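Local structure of switch-activating protein 1 (Schizosaccharomyces pombe, 5JDK) at residues Lys37-Arg42 with Glu111-Cys116; Val45-Leu51 with Glu118-Leu123; Tyr60-Ala64 with Cys81-Ile85. The protein binds specific DNA sequences as a homodimer, through the N-terminal part described here, at the mating-type switch-activating site and at a replication fork barrier in ribosomal DNA. Residues are numbered along the deposited sequence.

Contact 1: residues Lys37-Arg42 with Glu111-Cys116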
# COMPACT_ATOMS: atom_id res chain seq x y z
N LYS A 37 -6.10 -8.08 1.18
CA LYS A 37 -5.63 -6.74 0.81
C LYS A 37 -5.50 -5.86 2.04
O LYS A 37 -4.53 -5.11 2.17
CB LYS A 37 -6.62 -6.09 -0.15
CG LYS A 37 -6.65 -6.69 -1.53
CD LYS A 37 -7.74 -6.04 -2.36
CE LYS A 37 -7.79 -6.60 -3.76
NZ LYS A 37 -8.92 -6.01 -4.51
N ILE A 38 -6.48 -5.94 2.94
CA ILE A 38 -6.42 -5.18 4.17
C ILE A 38 -5.26 -5.64 5.05
O ILE A 38 -4.52 -4.82 5.59
CB ILE A 38 -7.78 -5.23 4.89
CG1 ILE A 38 -8.80 -4.41 4.11
CG2 ILE A 38 -7.66 -4.72 6.34
CD1 ILE A 38 -10.24 -4.61 4.54
N LYS A 39 -5.07 -6.96 5.20
CA LYS A 39 -3.92 -7.42 5.98
C LYS A 39 -2.60 -6.91 5.39
O LYS A 39 -1.70 -6.46 6.13
CB LYS A 39 -3.92 -8.94 6.04
CG LYS A 39 -5.04 -9.51 6.89
CD LYS A 39 -5.04 -11.03 6.87
CE LYS A 39 -6.10 -11.60 7.80
NZ LYS A 39 -6.17 -13.08 7.71
N LEU A 40 -2.48 -6.98 4.06
CA LEU A 40 -1.27 -6.52 3.39
C LEU A 40 -1.05 -5.03 3.61
O LEU A 40 0.06 -4.61 3.98
CB LEU A 40 -1.36 -6.85 1.90
CG LEU A 40 -0.22 -6.37 1.02
CD1 LEU A 40 1.11 -6.92 1.49
CD2 LEU A 40 -0.47 -6.78 -0.42
N MET A 41 -2.08 -4.21 3.39
CA MET A 41 -1.91 -2.77 3.54
C MET A 41 -1.72 -2.36 5.00
O MET A 41 -1.02 -1.38 5.27
CB MET A 41 -3.04 -2.01 2.87
CG MET A 41 -3.03 -2.13 1.37
SD MET A 41 -1.52 -1.62 0.56
CE MET A 41 -1.52 0.13 0.93
N ARG A 42 -2.30 -3.10 5.95
CA ARG A 42 -1.98 -2.85 7.35
C ARG A 42 -0.49 -3.00 7.59
O ARG A 42 0.11 -2.18 8.29
CB ARG A 42 -2.74 -3.81 8.26
CG ARG A 42 -4.22 -3.50 8.44
CD ARG A 42 -4.89 -4.56 9.28
NE ARG A 42 -6.32 -4.35 9.42
CZ ARG A 42 -7.17 -5.29 9.81
NH1 ARG A 42 -6.73 -6.51 10.11
NH2 ARG A 42 -8.46 -5.01 9.91
N GLU A 111 -11.77 1.08 5.72
CA GLU A 111 -10.44 0.78 6.25
C GLU A 111 -9.41 0.69 5.13
O GLU A 111 -8.32 1.27 5.23
CB GLU A 111 -10.41 -0.51 7.08
CG GLU A 111 -8.99 -0.70 7.63
CD GLU A 111 -8.79 -1.89 8.53
OE1 GLU A 111 -9.68 -2.75 8.64
OE2 GLU A 111 -7.69 -1.94 9.14
N LEU A 112 -9.73 -0.03 4.06
CA LEU A 112 -8.75 -0.14 2.99
C LEU A 112 -8.46 1.23 2.38
O LEU A 112 -7.31 1.58 2.12
CB LEU A 112 -9.19 -1.15 1.93
CG LEU A 112 -8.13 -1.45 0.86
CD1 LEU A 112 -6.81 -1.87 1.43
CD2 LEU A 112 -8.63 -2.54 -0.08
N ASP A 113 -9.50 2.04 2.18
CA ASP A 113 -9.28 3.37 1.64
C ASP A 113 -8.39 4.20 2.57
O ASP A 113 -7.54 4.96 2.10
CB ASP A 113 -10.62 4.09 1.43
CG ASP A 113 -11.40 3.60 0.21
OD1 ASP A 113 -10.85 2.84 -0.62
OD2 ASP A 113 -12.57 4.02 0.08
N GLN A 114 -8.61 4.10 3.89
CA GLN A 114 -7.80 4.88 4.83
C GLN A 114 -6.34 4.44 4.79
O GLN A 114 -5.42 5.28 4.82
CB GLN A 114 -8.36 4.75 6.24
CG GLN A 114 -7.66 5.62 7.27
CD GLN A 114 -6.31 5.07 7.72
OE1 GLN A 114 -5.31 5.79 7.74
NE2 GLN A 114 -6.28 3.79 8.07
N LEU A 115 -6.11 3.13 4.73
CA LEU A 115 -4.75 2.63 4.61
C LEU A 115 -4.10 3.12 3.32
O LEU A 115 -2.93 3.53 3.32
CB LEU A 115 -4.76 1.10 4.66
CG LEU A 115 -5.14 0.52 6.01
CD1 LEU A 115 -5.50 -0.95 5.87
CD2 LEU A 115 -4.01 0.68 7.01
N CYS A 116 -4.84 3.09 2.22
CA CYS A 116 -4.32 3.59 0.96
C CYS A 116 -4.01 5.08 1.03
O CYS A 116 -2.99 5.53 0.50
CB CYS A 116 -5.31 3.29 -0.16
SG CYS A 116 -5.48 1.54 -0.55
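Two helices run side by side here in nearly the same direction: the axes of Lys37-Arg42 and Glu111-Cys116 approach to 9.6 Å with 29° between them. Most of the contact is hydrophobic. Met41 and Leu115 both point their CA-CB bonds at the opposing helix and meet with CB of Met41 4.0 Å from CB of Leu115. Leu112 fits between Ile38 and Met41, one turn apart: its CB lies 3.9 Å from Ile38 CG1 and its CD1 3.8 Å from Met41 CG. Deeper in, the methyl CE of Met41 reaches SG of Cys116 at 4.5 Å, on the side where Cys116 also packs against Ile88, Met89 and Tyr92 of helix 78-98.

The polar part lies at the margin. Arg42 and Glu111 form a bidentate salt bridge, with Arg42 NE to Glu111 OE2 at 2.8 Å and Arg42 NH2 to Glu111 OE1 at 2.9 Å, so the carboxylate meets the guanidinium edge-on. The aliphatic part of the arginine is used too, since Arg42 CG sits 3.8 Å from Leu115 CD1. The apolar seam and its marginal ion pair join the first and last modelled helices of an all-helical domain whose sequence family belongs to the helix-turn-helix clan.

Contact 2: residues Val45-Leu51 with Glu118-Leu123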
# COMPACT_ATOMS: atom_id res chain seq x y z
N VAL A 45 1.49 -0.04 5.85
CA VAL A 45 1.37 1.20 6.60
C VAL A 45 2.12 1.12 7.93
O VAL A 45 2.78 2.08 8.33
CB VAL A 45 -0.11 1.56 6.78
CG1 VAL A 45 -0.30 2.68 7.76
CG2 VAL A 45 -0.69 1.97 5.43
N ARG A 46 2.01 0.00 8.65
CA ARG A 46 2.71 -0.13 9.93
C ARG A 46 4.20 0.10 9.76
O ARG A 46 4.85 0.67 10.65
CB ARG A 46 2.47 -1.52 10.53
CG ARG A 46 3.25 -1.79 11.80
CD ARG A 46 2.78 -0.90 12.93
NE ARG A 46 3.56 -0.98 14.16
CZ ARG A 46 4.62 -0.21 14.44
NH1 ARG A 46 5.06 0.67 13.55
NH2 ARG A 46 5.24 -0.33 15.61
N HIS A 47 4.76 -0.36 8.65
CA HIS A 47 6.19 -0.27 8.38
C HIS A 47 6.56 0.89 7.47
O HIS A 47 7.67 0.92 6.95
CB HIS A 47 6.67 -1.59 7.76
CG HIS A 47 6.58 -2.75 8.70
ND1 HIS A 47 5.43 -3.49 8.89
CD2 HIS A 47 7.51 -3.28 9.52
CE1 HIS A 47 5.66 -4.42 9.79
NE2 HIS A 47 6.91 -4.32 10.19
N LYS A 48 5.68 1.88 7.31
CA LYS A 48 5.86 2.87 6.25
C LYS A 48 7.14 3.67 6.42
O LYS A 48 7.72 4.10 5.42
CB LYS A 48 4.64 3.80 6.19
CG LYS A 48 4.51 4.75 7.36
CD LYS A 48 3.20 5.52 7.31
CE LYS A 48 3.16 6.56 8.40
NZ LYS A 48 1.90 7.34 8.35
N HIS A 49 7.58 3.90 7.65
CA HIS A 49 8.78 4.68 7.87
C HIS A 49 10.04 3.90 7.56
O HIS A 49 11.13 4.49 7.55
CB HIS A 49 8.80 5.23 9.30
CG HIS A 49 7.78 6.31 9.52
ND1 HIS A 49 6.81 6.23 10.49
CD2 HIS A 49 7.57 7.47 8.87
CE1 HIS A 49 6.05 7.31 10.44
NE2 HIS A 49 6.49 8.08 9.47
N GLU A 50 9.92 2.62 7.27
CA GLU A 50 11.06 1.80 6.90
C GLU A 50 11.38 1.88 5.42
O GLU A 50 12.50 1.51 5.05
CB GLU A 50 10.84 0.34 7.33
CG GLU A 50 10.67 0.21 8.83
CD GLU A 50 10.46 -1.21 9.31
OE1 GLU A 50 10.14 -1.39 10.49
OE2 GLU A 50 10.61 -2.15 8.52
N LEU A 51 10.47 2.37 4.58
CA LEU A 51 10.79 2.56 3.17
C LEU A 51 11.74 3.75 3.02
O LEU A 51 11.46 4.85 3.50
CB LEU A 51 9.51 2.78 2.35
CG LEU A 51 9.75 3.10 0.88
CD1 LEU A 51 10.46 1.97 0.15
CD2 LEU A 51 8.45 3.40 0.18
N GLU A 118 -3.05 6.73 3.63
CA GLU A 118 -1.84 6.89 4.42
C GLU A 118 -0.60 6.47 3.63
O GLU A 118 0.45 7.12 3.70
CB GLU A 118 -1.99 6.10 5.72
CG GLU A 118 -0.89 6.35 6.71
CD GLU A 118 -1.18 5.87 8.12
OE1 GLU A 118 -2.33 5.54 8.42
OE2 GLU A 118 -0.23 5.85 8.92
N TRP A 119 -0.71 5.40 2.85
CA TRP A 119 0.41 4.97 2.02
C TRP A 119 0.70 5.96 0.91
O TRP A 119 1.87 6.30 0.65
CB TRP A 119 0.14 3.57 1.46
CG TRP A 119 1.32 2.99 0.74
CD1 TRP A 119 1.34 2.49 -0.53
CD2 TRP A 119 2.66 2.85 1.24
NE1 TRP A 119 2.59 2.04 -0.84
CE2 TRP A 119 3.42 2.25 0.23
CE3 TRP A 119 3.28 3.15 2.46
CZ2 TRP A 119 4.78 1.97 0.38
CZ3 TRP A 119 4.63 2.87 2.61
CH2 TRP A 119 5.36 2.28 1.58
N LYS A 120 -0.35 6.45 0.24
CA LYS A 120 -0.19 7.50 -0.76
C LYS A 120 0.56 8.70 -0.18
O LYS A 120 1.45 9.27 -0.85
CB LYS A 120 -1.59 7.90 -1.23
CG LYS A 120 -1.65 9.09 -2.15
CD LYS A 120 -3.06 9.29 -2.67
CE LYS A 120 -3.19 10.54 -3.50
NZ LYS A 120 -4.50 10.58 -4.21
N ALA A 121 0.20 9.10 1.04
CA ALA A 121 0.87 10.23 1.67
C ALA A 121 2.35 9.94 1.93
O ALA A 121 3.19 10.83 1.76
CB ALA A 121 0.15 10.60 2.97
N ARG A 122 2.69 8.71 2.32
CA ARG A 122 4.10 8.38 2.53
C ARG A 122 4.88 8.42 1.21
O ARG A 122 5.99 8.98 1.16
CB ARG A 122 4.24 7.01 3.19
CG ARG A 122 5.68 6.52 3.35
CD ARG A 122 6.48 7.45 4.22
NE ARG A 122 7.80 6.88 4.48
CZ ARG A 122 8.87 7.58 4.84
NH1 ARG A 122 8.81 8.89 4.98
NH2 ARG A 122 10.01 6.95 5.04
N LEU A 123 4.32 7.85 0.14
CA LEU A 123 5.01 7.89 -1.14
C LEU A 123 5.21 9.33 -1.60
O LEU A 123 6.28 9.68 -2.12
CB LEU A 123 4.21 7.10 -2.18
CG LEU A 123 4.14 5.58 -1.97
CD1 LEU A 123 3.13 4.98 -2.92
CD2 LEU A 123 5.48 4.91 -2.15
O HOH W 1 1.62 8.53 5.76
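Trp119 and Leu51 make the apolar centre, with CD2 of Leu51 3.6 Å from CH2 of the indole. The same methyl, Leu51 CD2, touches CD2 of Leu123 at 4.1 Å, and at the other end Val45 CG2 lies 4.4 Å from Trp119 CB. Lys48 adds its aliphatic base, CB standing 3.7 Å from CZ3 at the edge of the indole. Beyond the two segments the tryptophan meets the Phe59 ring with nearly parallel planes and touches Ile85 and Met89 of helix 78-98, so it sits where all four helices come together in this N-terminal domain, whose sequence family belongs to the helix-turn-helix clan. Its NE1 is hydrogen-bonded to a glycerol, probably from the crystallisation liquor.

The chain changes course across this surface. Helix 34-46 stops, His47 leaves helical geometry, and residues 48-50 form a short 3-10 turn before the next helix; Leu51 is thereby brought against helix 107-131. The Arg122 side chain holds the turn by its carbonyls: NE donates to O of Lys48 at 2.9 Å, and NH2 makes a weak hydrogen bond to O of Leu51 at 3.0 Å. CD2 of His49 lies over one face of the guanidinium, 4.2 Å from CZ of Arg122.

Furthest out, Lys48 NZ forms a salt bridge with Glu118 OE2 at 2.7 Å, while Val45 CG1 packs 3.3 Å from the carboxylate carbon CD of Glu118. A water accepts from Lys48 NZ at 2.9 Å and donates to Glu118 O at 2.8 Å.

Contact 3: residues Tyr60-Ala64 with Cys81-Ile85. With GOL (glycerol), chain B.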
# COMPACT_ATOMS: atom_id res chain seq x y z
N TYR A 60 9.92 -4.03 -0.06
CA TYR A 60 8.89 -4.94 -0.56
C TYR A 60 9.24 -6.39 -0.25
O TYR A 60 8.33 -7.22 -0.06
CB TYR A 60 8.57 -4.69 -2.05
CG TYR A 60 7.98 -3.29 -2.21
CD1 TYR A 60 6.71 -2.99 -1.73
CD2 TYR A 60 8.73 -2.26 -2.74
CE1 TYR A 60 6.20 -1.71 -1.79
CE2 TYR A 60 8.22 -0.97 -2.82
CZ TYR A 60 6.96 -0.70 -2.33
OH TYR A 60 6.45 0.57 -2.34
N ALA A 61 10.53 -6.72 -0.19
CA ALA A 61 10.90 -8.07 0.22
C ALA A 61 10.46 -8.35 1.64
O ALA A 61 9.94 -9.44 1.95
CB ALA A 61 12.41 -8.28 0.10
N LYS A 62 10.69 -7.38 2.55
CA LYS A 62 10.28 -7.55 3.94
C LYS A 62 8.77 -7.68 4.06
O LYS A 62 8.27 -8.53 4.81
CB LYS A 62 10.80 -6.38 4.77
CG LYS A 62 10.25 -6.39 6.19
CD LYS A 62 10.92 -5.40 7.11
CE LYS A 62 10.40 -5.55 8.53
NZ LYS A 62 11.00 -4.60 9.48
N ILE A 63 8.02 -6.84 3.34
CA ILE A 63 6.56 -6.92 3.40
C ILE A 63 6.10 -8.29 2.92
O ILE A 63 5.21 -8.90 3.53
CB ILE A 63 5.93 -5.78 2.58
CG1 ILE A 63 6.27 -4.40 3.15
CG2 ILE A 63 4.41 -5.98 2.46
CD1 ILE A 63 5.79 -4.14 4.55
N ALA A 64 6.66 -8.78 1.81
CA ALA A 64 6.25 -10.10 1.33
C ALA A 64 6.51 -11.16 2.39
O ALA A 64 5.68 -12.06 2.62
CB ALA A 64 7.01 -10.43 0.06
N CYS A 81 4.66 -9.21 -4.87
CA CYS A 81 4.13 -8.47 -3.73
C CYS A 81 3.94 -7.00 -4.09
O CYS A 81 2.87 -6.41 -3.87
CB CYS A 81 5.09 -8.61 -2.54
SG CYS A 81 4.66 -7.62 -1.12
N ARG A 82 4.98 -6.39 -4.65
CA ARG A 82 4.89 -5.00 -5.04
C ARG A 82 3.76 -4.79 -6.04
O ARG A 82 3.03 -3.79 -5.96
CB ARG A 82 6.22 -4.54 -5.60
CG ARG A 82 6.32 -3.06 -5.78
CD ARG A 82 7.67 -2.75 -6.31
NE ARG A 82 7.93 -1.33 -6.44
CZ ARG A 82 9.11 -0.88 -6.84
NH1 ARG A 82 10.07 -1.75 -7.14
NH2 ARG A 82 9.35 0.42 -6.94
N ASN A 83 3.57 -5.73 -6.96
CA ASN A 83 2.50 -5.59 -7.95
C ASN A 83 1.13 -5.62 -7.29
O ASN A 83 0.20 -4.92 -7.74
CB ASN A 83 2.61 -6.68 -9.01
CG ASN A 83 1.54 -6.57 -10.07
OD1 ASN A 83 0.75 -7.48 -10.29
ND2 ASN A 83 1.50 -5.41 -10.73
N GLN A 84 0.95 -6.43 -6.24
CA GLN A 84 -0.32 -6.41 -5.51
C GLN A 84 -0.59 -5.04 -4.93
O GLN A 84 -1.72 -4.54 -4.97
CB GLN A 84 -0.32 -7.43 -4.37
CG GLN A 84 -0.10 -8.87 -4.74
CD GLN A 84 -1.29 -9.50 -5.40
OE1 GLN A 84 -2.15 -8.81 -5.95
NE2 GLN A 84 -1.38 -10.83 -5.34
N ILE A 85 0.45 -4.41 -4.36
CA ILE A 85 0.28 -3.08 -3.77
C ILE A 85 0.02 -2.05 -4.86
O ILE A 85 -0.84 -1.17 -4.71
CB ILE A 85 1.50 -2.73 -2.90
CG1 ILE A 85 1.66 -3.75 -1.77
CG2 ILE A 85 1.37 -1.31 -2.33
CD1 ILE A 85 3.01 -3.73 -1.13
C1 GOL B . 2.36 1.45 -4.96
O1 GOL B . 2.07 2.17 -6.14
C2 GOL B . 3.84 1.48 -4.60
O2 GOL B . 3.93 1.03 -3.27
C3 GOL B . 4.65 0.60 -5.56
O3 GOL B . 6.04 0.66 -5.31
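Tyr60 gives up 98 Å² to the other helix, more than any other residue in this contact. Its ring lies against Arg82, whose CG is 3.9 Å from the ring centroid and only 7° off the normal, a CH-pi contact over the face. The guanidinium is reached as well: Tyr60 CE2 is 3.6 Å from Arg82 NE, over one face of the planar group. At the ring edge, CD1 of Tyr60 touches CD1 of Ile85 at 3.8 Å.

Cys81, with 62 Å² covered, fills the space near the other end. Its CB packs 3.7 Å from CB of Ala64, and its SG lies 3.9 Å from Ile63 CG2. The helices are close here, with the CA atoms of Ala64 and Cys81 5.7 Å apart, consistent with the small side chains at this point. The two short axes cross at 90°, 9.9 Å apart, and Leu40 and Val44 of helix 34-46 pack onto both Ile63 and Ile85. Such consecutive, perpendicular helices are consistent with the helix-turn-helix clan.

Arg82 NE donates to O3 of a glycerol at 3.0 Å, and Tyr60 OH shares a 2.7 Å hydrogen bond with glycerol O2. The direct meeting of the two segments is thus van der Waals and CH-pi in character, while the polar groups of Tyr60 and Arg82 bind a small hydroxylated molecule, probably from the crystallisation liquor, in a pocket bordered by Trp119.

Contacts 1 and 2 follow one another along the same pair, helices 34-46 and 107-131, with centres 11 Å apart; their segments alternate along the chain (37-42, 45-51, 111-116, 118-123), as expected for two helices running in similar directions. Contact 3 joins the intervening helices 56-71 and 78-98 and is nested inside the loops the other two close, its centre 13 Å from each. Leu40 and Met41 of contact 1 reach Ile85, Leu40 also meets Ile63, and Trp119 of contact 2 touches Tyr60. Outside this core, Glu50 and Lys62 form a salt bridge between contacts 2 and 3. All four helices thus share one continuous core, making this DNA-binding part a single compact unit.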